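PDB 4R7F: uncharacterized protein from Parabacteroides merdae, which is of unknown function but has three immunoglobulin-like beta-sandwich domains and a first domain related to that of type 9 secretion system plug proteins. Local coordinates for residues Q371-Y377 / G392-N398; K182-Y186 / V195-Q199; T82-F86 / N98-L102. All blocks are in the same frame, centred on the assembly; numbering follows the deposited sequence.

Contact 1 of 3, residues Q371-Y377 / G392-N398; sequences QNEYSIY and GVTTVRN. With MG (magnesium ion), chain G.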
ATOM      1  N   GLN A 371       4.181   8.981  -5.607  1.00 29.32           N
ATOM      2  CA  GLN A 371       3.785   8.197  -4.435  1.00 34.47           C
ATOM      3  C   GLN A 371       4.581   8.686  -3.223  1.00 28.29           C
ATOM      4  O   GLN A 371       5.821   8.549  -3.166  1.00 35.24           O
ATOM      5  CB  GLN A 371       4.012   6.689  -4.692  1.00 33.87           C
ATOM      6  CG  GLN A 371       3.683   5.778  -3.490  1.00 65.38           C
ATOM      7  CD  GLN A 371       4.808   5.572  -2.425  1.00 81.13           C
ATOM      8  OE1 GLN A 371       6.011   5.387  -2.742  1.00 58.78           O
ATOM      9  NE2 GLN A 371       4.388   5.546  -1.143  1.00 60.97           N
ATOM     10  N   ASN A 372       3.875   9.281  -2.265  1.00 28.68           N
ATOM     11  CA  ASN A 372       4.488   9.726  -1.003  1.00 28.05           C
ATOM     12  C   ASN A 372       3.689   9.169   0.135  1.00 31.98           C
ATOM     13  O   ASN A 372       2.565   8.715  -0.056  1.00 35.07           O
ATOM     14  CB  ASN A 372       4.479  11.251  -0.904  1.00 28.80           C
ATOM     15  CG  ASN A 372       5.461  11.894  -1.850  1.00 26.94           C
ATOM     16  OD1 ASN A 372       6.660  11.560  -1.877  1.00 30.43           O
ATOM     17  ND2 ASN A 372       4.965  12.794  -2.647  1.00 26.42           N
ATOM     18  N   GLU A 373       4.260   9.192   1.324  1.00 28.41           N
ATOM     19  CA  GLU A 373       3.505   8.814   2.510  1.00 31.31           C
ATOM     20  C   GLU A 373       3.404   9.994   3.464  1.00 28.92           C
ATOM     21  O   GLU A 373       4.270  10.852   3.469  1.00 29.91           O
ATOM     22  CB  GLU A 373       4.151   7.633   3.211  1.00 32.42           C
ATOM     23  CG  GLU A 373       5.484   7.931   3.870  1.00 36.82           C
ATOM     24  CD  GLU A 373       6.189   6.662   4.269  1.00 37.41           C
ATOM     25  OE1 GLU A 373       6.602   5.905   3.363  1.00 51.97           O
ATOM     26  OE2 GLU A 373       6.309   6.419   5.471  1.00 44.86           O
ATOM     27  N   TYR A 374       2.349  10.016   4.268  1.00 26.71           N
ATOM     28  CA  TYR A 374       2.114  11.079   5.219  1.00 30.63           C
ATOM     29  C   TYR A 374       1.677  10.457   6.510  1.00 29.24           C
ATOM     30  O   TYR A 374       0.725   9.704   6.523  1.00 24.11           O
ATOM     31  CB  TYR A 374       1.004  12.000   4.728  1.00 29.83           C
ATOM     32  CG  TYR A 374       1.367  12.660   3.449  1.00 27.08           C
ATOM     33  CD1 TYR A 374       1.148  12.036   2.237  1.00 28.25           C
ATOM     34  CD2 TYR A 374       1.992  13.881   3.437  1.00 24.94           C
ATOM     35  CE1 TYR A 374       1.507  12.644   1.039  1.00 24.73           C
ATOM     36  CE2 TYR A 374       2.332  14.500   2.238  1.00 24.17           C
ATOM     37  CZ  TYR A 374       2.112  13.882   1.045  1.00 21.64           C
ATOM     38  OH  TYR A 374       2.536  14.497  -0.148  1.00 21.02           O
ATOM     39  N   SER A 375       2.373  10.775   7.584  1.00 26.82           N
ATOM     40  CA  SER A 375       2.008  10.265   8.898  1.00 30.04           C
ATOM     41  C   SER A 375       1.370  11.406   9.720  1.00 23.68           C
ATOM     42  O   SER A 375       1.924  12.494   9.817  1.00 23.83           O
ATOM     43  CB  SER A 375       3.231   9.702   9.607  1.00 28.72           C
ATOM     44  OG  SER A 375       3.963   8.764   8.830  1.00 31.35           O
ATOM     45  N   ILE A 376       0.205  11.132  10.284  1.00 22.73           N
ATOM     46  CA  ILE A 376      -0.615  12.075  11.034  1.00 22.68           C
ATOM     47  C   ILE A 376      -0.614  11.601  12.474  1.00 24.17           C
ATOM     48  O   ILE A 376      -1.035  10.487  12.766  1.00 25.11           O
ATOM     49  CB  ILE A 376      -2.034  12.077  10.503  1.00 23.84           C
ATOM     50  CG1 ILE A 376      -2.008  12.448   9.019  1.00 26.13           C
ATOM     51  CG2 ILE A 376      -2.921  13.057  11.276  1.00 25.80           C
ATOM     52  CD1 ILE A 376      -3.270  12.054   8.307  1.00 28.98           C
ATOM     53  N   TYR A 377      -0.040  12.422  13.341  1.00 24.41           N
ATOM     54  CA  TYR A 377       0.106  12.143  14.758  1.00 22.66           C
ATOM     55  C   TYR A 377      -0.821  13.084  15.497  1.00 24.71           C
ATOM     56  O   TYR A 377      -0.736  14.302  15.317  1.00 27.05           O
ATOM     57  CB  TYR A 377       1.537  12.462  15.225  1.00 28.54           C
ATOM     58  CG  TYR A 377       2.620  11.504  14.763  1.00 24.60           C
ATOM     59  CD1 TYR A 377       3.061  11.487  13.454  1.00 32.00           C
ATOM     60  CD2 TYR A 377       3.195  10.635  15.641  1.00 25.95           C
ATOM     61  CE1 TYR A 377       4.060  10.603  13.038  1.00 30.86           C
ATOM     62  CE2 TYR A 377       4.189   9.773  15.256  1.00 29.98           C
ATOM     63  CZ  TYR A 377       4.623   9.762  13.952  1.00 31.77           C
ATOM     64  OH  TYR A 377       5.616   8.883  13.599  1.00 29.44           O
ATOM     65  N   GLY A 392      -3.677   8.943  18.725  1.00 35.88           N
ATOM     66  CA  GLY A 392      -3.897   8.396  17.411  1.00 30.23           C
ATOM     67  C   GLY A 392      -2.759   8.697  16.469  1.00 30.44           C
ATOM     68  O   GLY A 392      -2.112   9.764  16.549  1.00 29.21           O
ATOM     69  N   VAL A 393      -2.527   7.769  15.549  1.00 26.58           N
ATOM     70  CA  VAL A 393      -1.518   7.954  14.551  1.00 26.34           C
ATOM     71  C   VAL A 393      -1.883   7.111  13.367  1.00 25.36           C
ATOM     72  O   VAL A 393      -2.439   6.048  13.527  1.00 28.95           O
ATOM     73  CB  VAL A 393      -0.123   7.612  15.120  1.00 28.74           C
ATOM     74  CG1 VAL A 393      -0.059   6.169  15.557  1.00 47.21           C
ATOM     75  CG2 VAL A 393       0.953   7.884  14.087  1.00 39.43           C
ATOM     76  N   THR A 394      -1.611   7.597  12.165  1.00 29.57           N
ATOM     77  CA  THR A 394      -1.858   6.826  10.957  1.00 26.82           C
ATOM     78  C   THR A 394      -0.907   7.294   9.857  1.00 33.18           C
ATOM     79  O   THR A 394      -0.440   8.417   9.883  1.00 34.95           O
ATOM     80  CB  THR A 394      -3.311   6.950  10.477  1.00 31.02           C
ATOM     81  OG1 THR A 394      -3.558   5.946   9.504  1.00 29.43           O
ATOM     82  CG2 THR A 394      -3.600   8.294   9.812  1.00 35.40           C
ATOM     83  N   THR A 395      -0.578   6.411   8.926  1.00 29.49           N
ATOM     84  CA  THR A 395       0.243   6.777   7.783  1.00 32.75           C
ATOM     85  C   THR A 395      -0.587   6.445   6.528  1.00 32.79           C
ATOM     86  O   THR A 395      -1.084   5.352   6.412  1.00 30.44           O
ATOM     87  CB  THR A 395       1.606   6.046   7.803  1.00 34.54           C
ATOM     88  OG1 THR A 395       2.400   6.499   8.917  1.00 33.98           O
ATOM     89  CG2 THR A 395       2.354   6.338   6.546  1.00 38.06           C
ATOM     90  N   VAL A 396      -0.761   7.405   5.628  1.00 30.57           N
ATOM     91  CA  VAL A 396      -1.566   7.234   4.423  1.00 31.86           C
ATOM     92  C   VAL A 396      -0.683   7.453   3.181  1.00 42.29           C
ATOM     93  O   VAL A 396       0.207   8.285   3.193  1.00 44.15           O
ATOM     94  CB  VAL A 396      -2.802   8.171   4.469  1.00 35.72           C
ATOM     95  CG1 VAL A 396      -2.411   9.622   4.722  1.00 34.25           C
ATOM     96  CG2 VAL A 396      -3.628   8.061   3.206  1.00 53.03           C
ATOM     97  N   ARG A 397      -0.891   6.647   2.148  1.00 48.89           N
ATOM     98  CA  ARG A 397      -0.208   6.793   0.873  1.00 47.39           C
ATOM     99  C   ARG A 397      -1.222   7.164  -0.231  1.00 56.81           C
ATOM    100  O   ARG A 397      -2.432   7.221   0.045  1.00 57.56           O
ATOM    101  CB  ARG A 397       0.517   5.494   0.570  1.00 49.80           C
ATOM    102  CG  ARG A 397       1.815   5.365   1.341  1.00 64.91           C
ATOM    103  CD  ARG A 397       2.276   3.932   1.592  1.00 77.58           C
ATOM    104  NE  ARG A 397       2.022   3.510   2.984  1.00 88.84           N
ATOM    105  CZ  ARG A 397       2.944   3.330   3.937  1.00 78.78           C
ATOM    106  NH1 ARG A 397       4.237   3.495   3.684  1.00 77.79           N
ATOM    107  NH2 ARG A 397       2.568   2.956   5.160  1.00 71.33           N
ATOM    108  N   ASN A 398      -0.748   7.428  -1.459  1.00 62.22           N
ATOM    109  CA  ASN A 398      -1.629   7.669  -2.650  1.00 58.53           C
ATOM    110  C   ASN A 398      -1.367   6.816  -3.915  1.00 50.80           C
ATOM    111  O   ASN A 398      -1.241   5.590  -3.858  1.00 62.92           O
ATOM    112  CB  ASN A 398      -1.574   9.142  -3.054  1.00 59.25           C
ATOM    113  CG  ASN A 398      -0.167   9.604  -3.364  1.00 52.87           C
ATOM    114  OD1 ASN A 398       0.772   9.233  -2.676  1.00 53.90           O
ATOM    115  ND2 ASN A 398      -0.017  10.405  -4.404  1.00 50.21           N
TER
HETATM  116 MG    MG G 506       7.797   7.705  -3.325  1.00 21.09          MG
HETATM  117  O   HOH W   1       8.469   9.997  -3.299  1.00 27.20           O

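Contact 2 of 3, residues K182-Y186 / V195-Q199; sequences KIFVY and VTDLQ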
ATOM      1  N   LYS A 182      -2.936  18.509  19.632  1.00 29.48           N
ATOM      2  CA  LYS A 182      -1.834  19.037  18.847  1.00 26.21           C
ATOM      3  C   LYS A 182      -1.576  17.989  17.764  1.00 27.02           C
ATOM      4  O   LYS A 182      -1.346  16.819  18.082  1.00 30.80           O
ATOM      5  CB  LYS A 182      -0.588  19.217  19.721  1.00 28.87           C
ATOM      6  CG  LYS A 182      -0.829  20.074  20.946  1.00 31.85           C
ATOM      7  CD  LYS A 182       0.473  20.323  21.675  1.00 51.48           C
ATOM      8  CE  LYS A 182       0.261  21.125  22.949  1.00 59.71           C
ATOM      9  NZ  LYS A 182       0.628  20.343  24.147  1.00 68.15           N
ATOM     10  N   ILE A 183      -1.547  18.414  16.507  1.00 30.57           N
ATOM     11  CA  ILE A 183      -1.423  17.511  15.361  1.00 29.25           C
ATOM     12  C   ILE A 183      -0.113  17.777  14.622  1.00 30.68           C
ATOM     13  O   ILE A 183       0.200  18.913  14.306  1.00 29.32           O
ATOM     14  CB  ILE A 183      -2.552  17.769  14.340  1.00 34.19           C
ATOM     15  CG1 ILE A 183      -3.914  17.967  15.050  1.00 38.87           C
ATOM     16  CG2 ILE A 183      -2.565  16.677  13.265  1.00 32.73           C
ATOM     17  CD1 ILE A 183      -4.795  16.767  15.119  1.00 35.20           C
ATOM     18  N   PHE A 184       0.624  16.728  14.301  1.00 25.24           N
ATOM     19  CA  PHE A 184       1.785  16.844  13.428  1.00 22.32           C
ATOM     20  C   PHE A 184       1.594  15.941  12.245  1.00 26.94           C
ATOM     21  O   PHE A 184       1.184  14.781  12.407  1.00 25.59           O
ATOM     22  CB  PHE A 184       3.069  16.449  14.151  1.00 28.18           C
ATOM     23  CG  PHE A 184       3.528  17.491  15.118  1.00 29.32           C
ATOM     24  CD1 PHE A 184       2.880  17.663  16.304  1.00 29.46           C
ATOM     25  CD2 PHE A 184       4.543  18.365  14.781  1.00 34.44           C
ATOM     26  CE1 PHE A 184       3.268  18.657  17.190  1.00 36.26           C
ATOM     27  CE2 PHE A 184       4.946  19.360  15.666  1.00 34.75           C
ATOM     28  CZ  PHE A 184       4.301  19.502  16.873  1.00 30.43           C
ATOM     29  N   VAL A 185       1.903  16.482  11.067  1.00 25.27           N
ATOM     30  CA  VAL A 185       1.849  15.746   9.817  1.00 23.93           C
ATOM     31  C   VAL A 185       3.216  15.743   9.134  1.00 23.35           C
ATOM     32  O   VAL A 185       3.816  16.780   8.901  1.00 27.17           O
ATOM     33  CB  VAL A 185       0.757  16.349   8.906  1.00 23.68           C
ATOM     34  CG1 VAL A 185       0.703  15.613   7.596  1.00 22.44           C
ATOM     35  CG2 VAL A 185      -0.595  16.264   9.609  1.00 22.46           C
ATOM     36  N   TYR A 186       3.712  14.560   8.806  1.00 26.10           N
ATOM     37  CA  TYR A 186       5.047  14.432   8.261  1.00 28.43           C
ATOM     38  C   TYR A 186       4.973  13.787   6.909  1.00 29.29           C
ATOM     39  O   TYR A 186       4.328  12.752   6.757  1.00 27.08           O
ATOM     40  CB  TYR A 186       5.914  13.560   9.179  1.00 29.59           C
ATOM     41  CG  TYR A 186       6.083  14.104  10.577  1.00 26.21           C
ATOM     42  CD1 TYR A 186       7.084  15.013  10.870  1.00 34.69           C
ATOM     43  CD2 TYR A 186       5.277  13.694  11.610  1.00 24.47           C
ATOM     44  CE1 TYR A 186       7.272  15.509  12.154  1.00 27.38           C
ATOM     45  CE2 TYR A 186       5.444  14.195  12.899  1.00 26.94           C
ATOM     46  CZ  TYR A 186       6.462  15.107  13.162  1.00 26.95           C
ATOM     47  OH  TYR A 186       6.642  15.648  14.428  1.00 27.52           O
ATOM     48  N   VAL A 195       4.170  19.781   9.324  1.00 27.56           N
ATOM     49  CA  VAL A 195       3.125  20.747   9.550  1.00 27.65           C
ATOM     50  C   VAL A 195       2.479  20.495  10.916  1.00 29.11           C
ATOM     51  O   VAL A 195       2.295  19.337  11.331  1.00 29.14           O
ATOM     52  CB  VAL A 195       2.044  20.618   8.444  1.00 33.52           C
ATOM     53  CG1 VAL A 195       0.882  21.549   8.709  1.00 35.13           C
ATOM     54  CG2 VAL A 195       2.631  20.915   7.086  1.00 35.00           C
ATOM     55  N   THR A 196       2.092  21.587  11.563  1.00 24.39           N
ATOM     56  CA  THR A 196       1.373  21.570  12.833  1.00 30.41           C
ATOM     57  C   THR A 196       0.623  22.896  13.003  1.00 32.33           C
ATOM     58  O   THR A 196       0.470  23.648  12.035  1.00 32.20           O
ATOM     59  CB  THR A 196       2.303  21.285  14.010  1.00 31.75           C
ATOM     60  OG1 THR A 196       1.522  21.128  15.193  1.00 30.30           O
ATOM     61  CG2 THR A 196       3.284  22.425  14.225  1.00 38.59           C
ATOM     62  N   ASP A 197       0.132  23.194  14.201  1.00 33.77           N
ATOM     63  CA  ASP A 197      -0.779  24.370  14.397  1.00 34.61           C
ATOM     64  C   ASP A 197      -1.977  24.318  13.431  1.00 36.65           C
ATOM     65  O   ASP A 197      -2.240  25.248  12.661  1.00 30.43           O
ATOM     66  CB  ASP A 197      -0.036  25.724  14.287  1.00 41.90           C
ATOM     67  CG  ASP A 197       1.150  25.819  15.259  1.00 67.60           C
ATOM     68  OD1 ASP A 197       0.999  25.397  16.429  1.00 71.69           O
ATOM     69  OD2 ASP A 197       2.244  26.286  14.854  1.00 77.03           O
ATOM     70  N   LEU A 198      -2.690  23.200  13.458  1.00 39.18           N
ATOM     71  CA  LEU A 198      -3.828  23.014  12.581  1.00 36.85           C
ATOM     72  C   LEU A 198      -5.094  23.387  13.360  1.00 39.13           C
ATOM     73  O   LEU A 198      -5.211  23.124  14.548  1.00 41.89           O
ATOM     74  CB  LEU A 198      -3.881  21.558  12.103  1.00 36.01           C
ATOM     75  CG  LEU A 198      -2.686  21.052  11.296  1.00 33.64           C
ATOM     76  CD1 LEU A 198      -2.879  19.608  10.915  1.00 55.24           C
ATOM     77  CD2 LEU A 198      -2.535  21.878  10.035  1.00 38.00           C
ATOM     78  N   GLN A 199      -6.058  23.986  12.691  1.00 46.29           N
ATOM     79  CA  GLN A 199      -7.355  24.139  13.318  1.00 41.05           C
ATOM     80  C   GLN A 199      -8.408  23.288  12.589  1.00 32.67           C
ATOM     81  O   GLN A 199      -8.428  23.201  11.366  1.00 34.24           O
ATOM     82  CB  GLN A 199      -7.736  25.622  13.417  1.00 52.03           C
ATOM     83  CG  GLN A 199      -6.902  26.376  14.471  1.00 79.01           C
ATOM     84  CD  GLN A 199      -7.331  26.074  15.915  1.00 89.41           C
ATOM     85  OE1 GLN A 199      -8.311  26.656  16.414  1.00 94.42           O
ATOM     86  NE2 GLN A 199      -6.602  25.161  16.594  1.00 60.97           N
TER

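Contact 3 of 3, residues T82-F86 / N98-L102; sequences TIDDF and NYRLL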
ATOM      1  N   THR A  82      22.692  -1.102  30.051  1.00 54.08           N
ATOM      2  CA  THR A  82      23.681  -1.539  29.066  0.50 52.65           C
ATOM      3  C   THR A  82      23.023  -2.153  27.818  1.00 52.91           C
ATOM      4  O   THR A  82      21.939  -2.732  27.846  1.00 56.35           O
ATOM      5  CB  THR A  82      24.758  -2.478  29.684  0.50 54.22           C
ATOM      6  OG1 THR A  82      25.376  -1.818  30.790  0.50 46.49           O
ATOM      7  CG2 THR A  82      25.865  -2.810  28.679  0.50 51.52           C
ATOM      8  N   ILE A  83      23.686  -1.940  26.684  1.00 53.06           N
ATOM      9  CA  ILE A  83      23.257  -2.527  25.415  1.00 54.93           C
ATOM     10  C   ILE A  83      24.099  -3.790  25.208  1.00 56.09           C
ATOM     11  O   ILE A  83      25.308  -3.719  24.927  1.00 78.23           O
ATOM     12  CB  ILE A  83      23.393  -1.524  24.254  1.00 48.68           C
ATOM     13  CG1 ILE A  83      22.581  -0.263  24.577  1.00 50.93           C
ATOM     14  CG2 ILE A  83      22.902  -2.144  22.947  1.00 50.37           C
ATOM     15  CD1 ILE A  83      22.642   0.818  23.509  1.00 53.84           C
ATOM     16  N   ASP A  84      23.441  -4.936  25.400  1.00 69.07           N
ATOM     17  CA  ASP A  84      24.133  -6.219  25.478  0.60 67.72           C
ATOM     18  C   ASP A  84      24.101  -6.949  24.142  1.00 59.67           C
ATOM     19  O   ASP A  84      25.005  -7.694  23.846  1.00 61.17           O
ATOM     20  CB  ASP A  84      23.514  -7.098  26.589  0.60 69.19           C
ATOM     21  CG  ASP A  84      23.753  -6.541  27.992  0.60 67.76           C
ATOM     22  OD1 ASP A  84      24.771  -5.843  28.190  0.60 61.95           O
ATOM     23  OD2 ASP A  84      22.931  -6.807  28.898  0.60 68.51           O
ATOM     24  N   ASP A  85      23.070  -6.718  23.325  1.00 60.62           N
ATOM     25  CA  ASP A  85      22.912  -7.532  22.113  1.00 54.46           C
ATOM     26  C   ASP A  85      23.792  -6.995  20.969  1.00 53.45           C
ATOM     27  O   ASP A  85      23.417  -6.080  20.250  1.00 55.86           O
ATOM     28  CB  ASP A  85      21.431  -7.666  21.730  1.00 54.25           C
ATOM     29  CG  ASP A  85      21.195  -8.549  20.481  1.00 71.28           C
ATOM     30  OD1 ASP A  85      22.119  -8.807  19.660  1.00 78.65           O
ATOM     31  OD2 ASP A  85      20.031  -8.962  20.303  1.00 77.26           O
ATOM     32  N   PHE A  86      24.966  -7.587  20.807  1.00 49.23           N
ATOM     33  CA  PHE A  86      25.881  -7.182  19.750  1.00 50.27           C
ATOM     34  C   PHE A  86      26.678  -8.319  19.136  1.00 52.06           C
ATOM     35  O   PHE A  86      26.840  -9.381  19.734  1.00 73.41           O
ATOM     36  CB  PHE A  86      26.851  -6.136  20.298  1.00 51.34           C
ATOM     37  CG  PHE A  86      28.024  -6.716  21.044  1.00 53.41           C
ATOM     38  CD1 PHE A  86      27.913  -7.047  22.378  1.00 60.40           C
ATOM     39  CD2 PHE A  86      29.247  -6.899  20.411  1.00 63.57           C
ATOM     40  CE1 PHE A  86      28.995  -7.566  23.070  1.00 70.18           C
ATOM     41  CE2 PHE A  86      30.338  -7.423  21.089  1.00 76.57           C
ATOM     42  CZ  PHE A  86      30.208  -7.760  22.422  1.00 77.20           C
ATOM     43  N   ASN A  98      27.970  -4.595  15.370  1.00 39.13           N
ATOM     44  CA  ASN A  98      26.594  -4.255  15.118  1.00 39.03           C
ATOM     45  C   ASN A  98      25.791  -4.493  16.383  1.00 45.22           C
ATOM     46  O   ASN A  98      25.891  -5.562  16.983  1.00 46.84           O
ATOM     47  CB  ASN A  98      26.067  -5.155  14.002  1.00 44.12           C
ATOM     48  CG  ASN A  98      24.599  -4.982  13.760  1.00 46.73           C
ATOM     49  OD1 ASN A  98      23.811  -5.931  13.899  1.00 45.76           O
ATOM     50  ND2 ASN A  98      24.215  -3.758  13.382  1.00 36.94           N
ATOM     51  N   TYR A  99      24.979  -3.506  16.750  1.00 38.64           N
ATOM     52  CA  TYR A  99      24.269  -3.448  18.022  1.00 35.44           C
ATOM     53  C   TYR A  99      22.776  -3.345  17.776  1.00 38.93           C
ATOM     54  O   TYR A  99      22.319  -2.748  16.805  1.00 44.78           O
ATOM     55  CB  TYR A  99      24.694  -2.217  18.805  1.00 35.82           C
ATOM     56  CG  TYR A  99      26.149  -2.219  19.220  1.00 46.23           C
ATOM     57  CD1 TYR A  99      27.144  -1.870  18.320  1.00 40.90           C
ATOM     58  CD2 TYR A  99      26.534  -2.579  20.527  1.00 48.40           C
ATOM     59  CE1 TYR A  99      28.478  -1.879  18.685  1.00 47.04           C
ATOM     60  CE2 TYR A  99      27.876  -2.585  20.910  1.00 46.24           C
ATOM     61  CZ  TYR A  99      28.845  -2.254  19.975  1.00 47.76           C
ATOM     62  OH  TYR A  99      30.175  -2.239  20.316  1.00 52.37           O
ATOM     63  N   ARG A 100      22.012  -3.897  18.687  1.00 39.96           N
ATOM     64  CA  ARG A 100      20.567  -3.978  18.554  1.00 48.37           C
ATOM     65  C   ARG A 100      19.979  -3.834  19.937  1.00 43.30           C
ATOM     66  O   ARG A 100      20.397  -4.518  20.864  1.00 48.04           O
ATOM     67  CB  ARG A 100      20.187  -5.309  17.959  1.00 45.85           C
ATOM     68  CG  ARG A 100      18.711  -5.518  17.709  1.00 57.49           C
ATOM     69  CD  ARG A 100      18.580  -6.432  16.494  1.00 69.24           C
ATOM     70  NE  ARG A 100      17.419  -7.298  16.533  1.00 79.37           N
ATOM     71  CZ  ARG A 100      17.316  -8.349  17.337  1.00 81.22           C
ATOM     72  NH1 ARG A 100      18.292  -8.653  18.192  1.00 64.36           N
ATOM     73  NH2 ARG A 100      16.218  -9.086  17.306  1.00 91.14           N
ATOM     74  N   LEU A 101      19.045  -2.900  20.049  1.00 49.03           N
ATOM     75  CA  LEU A 101      18.280  -2.628  21.248  1.00 46.05           C
ATOM     76  C   LEU A 101      16.828  -2.661  20.833  1.00 47.14           C
ATOM     77  O   LEU A 101      16.420  -1.924  19.927  1.00 39.50           O
ATOM     78  CB  LEU A 101      18.636  -1.245  21.789  1.00 44.28           C
ATOM     79  CG  LEU A 101      17.772  -0.676  22.909  1.00 44.94           C
ATOM     80  CD1 LEU A 101      17.921  -1.489  24.183  1.00 56.36           C
ATOM     81  CD2 LEU A 101      18.187   0.744  23.175  1.00 43.27           C
ATOM     82  N   LEU A 102      16.066  -3.550  21.458  1.00 45.68           N
ATOM     83  CA  LEU A 102      14.627  -3.571  21.304  1.00 40.57           C
ATOM     84  C   LEU A 102      13.972  -2.897  22.511  1.00 41.91           C
ATOM     85  O   LEU A 102      14.407  -3.071  23.661  1.00 41.60           O
ATOM     86  CB  LEU A 102      14.131  -4.996  21.188  1.00 43.68           C
ATOM     87  CG  LEU A 102      14.786  -5.804  20.084  1.00 49.99           C
ATOM     88  CD1 LEU A 102      14.197  -7.204  20.051  1.00 57.47           C
ATOM     89  CD2 LEU A 102      14.604  -5.104  18.754  1.00 51.39           C
TER

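Contact 1 of 3, residues Q371-Y377 / G392-N398
Ser375 OG and Thr395 OG1 lie 2.8 Å apart in a hydroxyl-hydroxyl hydrogen bond across a non-hydrogen-bonded antiparallel pair. Both hydroxyls stand beside their own backbone N (chi1 -52° and -67°), which turns them to one another. Ladder bonds flank this pair: Ile376 N to Thr394 O at 2.8 Å and Val396 N to Tyr374 O at 2.9 Å. Glu373 OE1 makes a longer salt bridge, 3.4 Å, to NH1 of the poorly ordered Arg397, with carboxylate and guanidinium steeply inclined. At the last modelled residue, Asn398 OD1 accepts a hydrogen bond from Asn372 N (3.1 Å), which lies in its carbonyl plane. Outside the pair, Glu373 has its stronger partner in Arg273, and Asn398 ND2 is held by Thr370 O. On the face of Ser375, Val393 CG2 sits over the centre of the Tyr377 ring as a CH-pi contact, 3.8 Å from the centroid. The face of Tyr374, Ile376, Thr394 and Val396 is largely apolar, with Ile376 CD1 meeting Thr394 CG2 at 4.1 Å. Gln371 O, just before the first strand, binds a magnesium ion whose ligands include Glu223, Asp269 and Asp271. This is an antiparallel beta hairpin, and its packing on strands 143-149 and 160-168 is consistent with an immunoglobulin-like sandwich.

Contact 2 of 3, residues K182-Y186 / V195-Q199
Thr196 sits over the Phe184 ring, and its OG1 donates to Ile183 O at 2.7 Å. The bond is short, but the hydroxyl lies 37° out of the carbonyl plane and not on a lone pair. The backbone puts Thr196 CB over the aromatic face, 3.8 Å from the Phe184 centroid and 15° off the ring normal, a CH-pi contact; chi1 of -173° then swings OG1 to the strand carbonyl. While so bonded, OG1 also lies over the centre of the ring, 3.5 Å above its plane, and CG2 is near CE2 of Phe184. One threonine therefore meets both the backbone and the ring of adjacent strand residues. Beside it, Val185 and Val195 form a single antiparallel hydrogen-bonded bridge: Val185 N to Val195 O is 2.9 Å, Val195 N to Val185 O is 3.1 Å, and both donors lie in the acceptor's carbonyl plane. Beyond Thr196 the chain turns at Asp197, whose phi and psi are both positive, and Leu198 points back at the strand. Its CD1 meets Ile183 CG2 at 3.8 Å, the two side chains crossing at about a right angle. Ile183 and Val185 also pack on Ile376, while Phe218 of strand 207-219 touches Val185 and Val195. The geometry is that of a loop pinned by one isolated beta bridge to an outer strand of a three-stranded sheet, consistent with an immunoglobulin-like sandwich.

Contact 3 of 3, residues T82-F86 / N98-L102
Phe86 and Tyr99 pair as antiparallel non-hydrogen-bonded neighbours, CA to CA 4.4 Å, and next to them Arg100 N donates to Asp85 O at 3.0 Å. The same two residues, Asp85 and Arg100, join again through their side chains. Asp85 OD2 lies 2.8 Å from Arg100 NH1, a salt bridge that meets the guanidinium at its edge and near its plane, although the carboxylate is turned 78° from that plane. Only one carboxylate oxygen is close: Asp85 OD1 is 4.1 Å from Arg100 NH1, so the ion pair is single-pronged and not bidentate. Arg100 reaches it by leaving its backbone with CG opposite N (chi1 -178°) and bending at chi2 and chi3; its NE has a long, weak ion pair with Glu40.

The aromatic pair behaves differently. The Phe86 and Tyr99 planes are 20° apart, but the rings are slid until they barely overlap, with centroids 5.7 Å from each other. Phe86 CB lies over the Tyr99 face, 3.6 Å from Tyr99 CD2, in a CH-pi contact. Farther out, the Phe86 ring stacks with Tyr50, while Tyr99 stacks with Phe43 and meets Tyr53 edge-to-face, so the pair belongs to a larger aromatic cluster.

Ile83 approaches from another direction. Its CG2 comes to the edge of the Tyr99 ring, and its CD1 reaches Leu101 CD2 at 4.5 Å, a light apolar contact. Tyr53 and Tyr55 also touch this isoleucine, which is buried between strand 96-103 and strand 53-60. Segment 82-86 thus passes from strand 81-82 of one sheet to edge strand 86-88 of the other, a sheet-to-sheet crossing of an immunoglobulin-like beta sandwich, here in the domain related to the plug-protein first domain.

In the fold
Contacts 1 and 2 share one sheet: Tyr377 N comes 2.8 Å from Phe184 O, a probable hydrogen bond between strands 373-380 and 181-187. Contact 3 belongs to a different sheet, its centre 30 Å from that of contact 1 and 34 Å from that of contact 2. Contact 1 is a regular ladder, its first strand buried and its second more open, whereas contacts 2 and 3 tie a loop to a strand through one bridge each. Contact 2 has Ile183, Val185 and Leu198 inside and a partly exposed Thr196. Contact 3 sets buried Ile83, Tyr99 and Leu101 against a charged pair toward solvent, with exposed Asp85 and a partly exposed Phe86 nearby.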